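Local atomic coordinates of nitrogen regulatory PII-like protein (Bacillus subtilis subsp. subtilis, PDB entry 4R25), a protein that belongs to the PII family of nitrogen regulators and is required for full induction of the nrgAB operon when ammonium is limiting. Residues K5-T10 and K62-V67. Residues are numbered along the deposited sequence; the frame is centred on the assembly and turned at random.
With ZN (zinc ion), chain E.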
loop_
_atom_site.group_PDB
_atom_site.type_symbol
_atom_site.label_atom_id
_atom_site.label_comp_id
_atom_site.label_asym_id
_atom_site.label_seq_id
_atom_site.Cartn_x
_atom_site.Cartn_y
_atom_site.Cartn_z
ATOM N N LYS A 5 -10.101 -2.364 3.193
ATOM C CA LYS A 5 -9.102 -2.909 2.304
ATOM C C LYS A 5 -8.525 -4.161 2.933
ATOM O O LYS A 5 -8.022 -4.131 4.056
ATOM C CB LYS A 5 -7.997 -1.894 2.039
ATOM C CG LYS A 5 -6.899 -2.405 1.109
ATOM C CD LYS A 5 -5.622 -1.636 1.358
ATOM C CE LYS A 5 -4.840 -1.406 0.084
ATOM N NZ LYS A 5 -3.727 -0.443 0.329
ATOM N N VAL A 6 -8.597 -5.266 2.201
ATOM C CA VAL A 6 -7.976 -6.496 2.644
ATOM C C VAL A 6 -6.670 -6.696 1.895
ATOM O O VAL A 6 -6.643 -6.760 0.669
ATOM C CB VAL A 6 -8.908 -7.710 2.458
ATOM C CG1 VAL A 6 -8.203 -8.997 2.866
ATOM C CG2 VAL A 6 -10.165 -7.522 3.267
ATOM N N GLU A 7 -5.584 -6.792 2.652
ATOM C CA GLU A 7 -4.260 -6.948 2.077
ATOM C C GLU A 7 -3.680 -8.319 2.420
ATOM O O GLU A 7 -3.352 -8.595 3.575
ATOM C CB GLU A 7 -3.360 -5.847 2.612
ATOM C CG GLU A 7 -2.066 -5.660 1.880
ATOM C CD GLU A 7 -1.429 -4.328 2.230
ATOM O OE1 GLU A 7 -0.439 -4.302 2.995
ATOM O OE2 GLU A 7 -1.938 -3.297 1.745
ATOM N N ILE A 8 -3.566 -9.182 1.417
ATOM C CA ILE A 8 -2.987 -10.496 1.619
ATOM C C ILE A 8 -1.550 -10.515 1.120
ATOM O O ILE A 8 -1.288 -10.232 -0.047
ATOM C CB ILE A 8 -3.792 -11.581 0.877
ATOM C CG1 ILE A 8 -5.286 -11.440 1.175
ATOM C CG2 ILE A 8 -3.295 -12.960 1.266
ATOM C CD1 ILE A 8 -6.172 -12.318 0.306
ATOM N N VAL A 9 -0.615 -10.841 2.002
ATOM C CA VAL A 9 0.787 -10.936 1.613
ATOM C C VAL A 9 1.281 -12.372 1.778
ATOM O O VAL A 9 1.473 -12.850 2.892
ATOM C CB VAL A 9 1.667 -9.974 2.431
ATOM C CG1 VAL A 9 3.130 -10.224 2.147
ATOM C CG2 VAL A 9 1.294 -8.532 2.125
ATOM N N THR A 10 1.494 -13.058 0.663
ATOM C CA THR A 10 1.644 -14.500 0.720
ATOM C C THR A 10 2.583 -15.105 -0.333
ATOM O O THR A 10 3.239 -14.395 -1.093
ATOM C CB THR A 10 0.247 -15.172 0.701
ATOM O OG1 THR A 10 0.375 -16.597 0.693
ATOM C CG2 THR A 10 -0.560 -14.715 -0.508
ATOM N N LYS A 62 1.499 -9.746 -3.241
ATOM C CA LYS A 62 0.639 -8.846 -2.481
ATOM C C LYS A 62 -0.687 -8.710 -3.222
ATOM O O LYS A 62 -0.706 -8.326 -4.402
ATOM C CB LYS A 62 1.304 -7.482 -2.331
ATOM C CG LYS A 62 0.666 -6.549 -1.302
ATOM C CD LYS A 62 1.410 -5.213 -1.317
ATOM C CE LYS A 62 0.986 -4.308 -0.182
ATOM N NZ LYS A 62 1.785 -3.043 -0.236
ATOM N N ILE A 63 -1.780 -9.052 -2.543
ATOM C CA ILE A 63 -3.108 -8.989 -3.130
ATOM C C ILE A 63 -3.982 -8.016 -2.356
ATOM O O ILE A 63 -4.170 -8.153 -1.153
ATOM C CB ILE A 63 -3.790 -10.358 -3.086
ATOM C CG1 ILE A 63 -2.994 -11.385 -3.904
ATOM C CG2 ILE A 63 -5.232 -10.244 -3.568
ATOM C CD1 ILE A 63 -3.337 -12.802 -3.605
ATOM N N GLU A 64 -4.552 -7.053 -3.065
ATOM C CA GLU A 64 -5.436 -6.080 -2.443
ATOM C C GLU A 64 -6.896 -6.187 -2.918
ATOM O O GLU A 64 -7.192 -6.246 -4.112
ATOM C CB GLU A 64 -4.889 -4.675 -2.649
ATOM C CG GLU A 64 -3.554 -4.459 -1.957
ATOM C CD GLU A 64 -3.013 -3.054 -2.143
ATOM O OE1 GLU A 64 -3.379 -2.387 -3.135
ATOM O OE2 GLU A 64 -2.224 -2.615 -1.287
ATOM N N ILE A 65 -7.799 -6.219 -1.953
ATOM C CA ILE A 65 -9.211 -6.339 -2.213
ATOM C C ILE A 65 -9.912 -5.273 -1.392
ATOM O O ILE A 65 -9.659 -5.138 -0.200
ATOM C CB ILE A 65 -9.716 -7.727 -1.795
ATOM C CG1 ILE A 65 -8.772 -8.803 -2.334
ATOM C CG2 ILE A 65 -11.133 -7.959 -2.286
ATOM C CD1 ILE A 65 -8.873 -10.122 -1.609
ATOM N N VAL A 66 -10.760 -4.484 -2.037
ATOM C CA VAL A 66 -11.584 -3.529 -1.316
ATOM C C VAL A 66 -12.987 -4.096 -1.238
ATOM O O VAL A 66 -13.467 -4.691 -2.194
ATOM C CB VAL A 66 -11.605 -2.165 -2.015
ATOM C CG1 VAL A 66 -12.500 -1.183 -1.257
ATOM C CG2 VAL A 66 -10.188 -1.626 -2.137
ATOM N N VAL A 67 -13.637 -3.937 -0.094
ATOM C CA VAL A 67 -14.956 -4.523 0.095
ATOM C C VAL A 67 -15.832 -3.630 0.926
ATOM O O VAL A 67 -15.345 -2.882 1.774
ATOM C CB VAL A 67 -14.900 -5.894 0.808
ATOM C CG1 VAL A 67 -14.155 -6.913 -0.043
ATOM C CG2 VAL A 67 -14.256 -5.752 2.182
HETATM ZN ZN ZN E . -1.295 -1.174 0.296
HETATM O O HOH W 1 0.793 -0.436 -1.014
#
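K5 has CG anti to its backbone N (chi1 180°) and a bend at chi3 that sets CE, whereas E64 has CG beside its own backbone N (chi1 -64°) and then extends; from these positions the two chains reach one zinc ion from adjoining strands. Segments 5-10 and 62-67 are antiparallel neighbours at the middle of the four-stranded, ferredoxin-like sheet of the PII fold, with strands 29-44 and 92-97 outside them. Two hydrogen-bonded pairs, V6 with I65 and I8 with I63, join them; V6 N gives a nearly straight bond to I65 O at 2.6 Å.

On the face carrying K5, E7 and E64, the zinc is bound by K5 NZ at 2.5 Å, E64 OE2 at 2.3 Å, E7 OE2 at 2.6 Å and a water molecule. The E7 and E64 side chains run alongside each other in the same direction, their carboxylate planes 24° apart. E7 OE2 and E64 OE2, two acceptors 3.1 Å apart, both bind the zinc, whose positive charge probably offsets their repulsion. K62 runs out extended until its CE packs against the E7 carboxylate carbon CD. Its NZ donates to the zinc-bound water and forms a salt bridge with E64 of the third subunit, while E64 OE1 takes K62 of the second subunit, tying this site into the trimer. An alanine at K62 would probably leave that neighbouring E64 without its charged mate, deprive the water of its N-H donor and open a gap beside the E7 carboxylate.

The other face is apolar: I8 also packs on A79 and L83 of helix 72-83, and I65 on L30. Between the two segments here, I8 CD1 meets I65 CD1 at 4.0 Å, methyl against methyl.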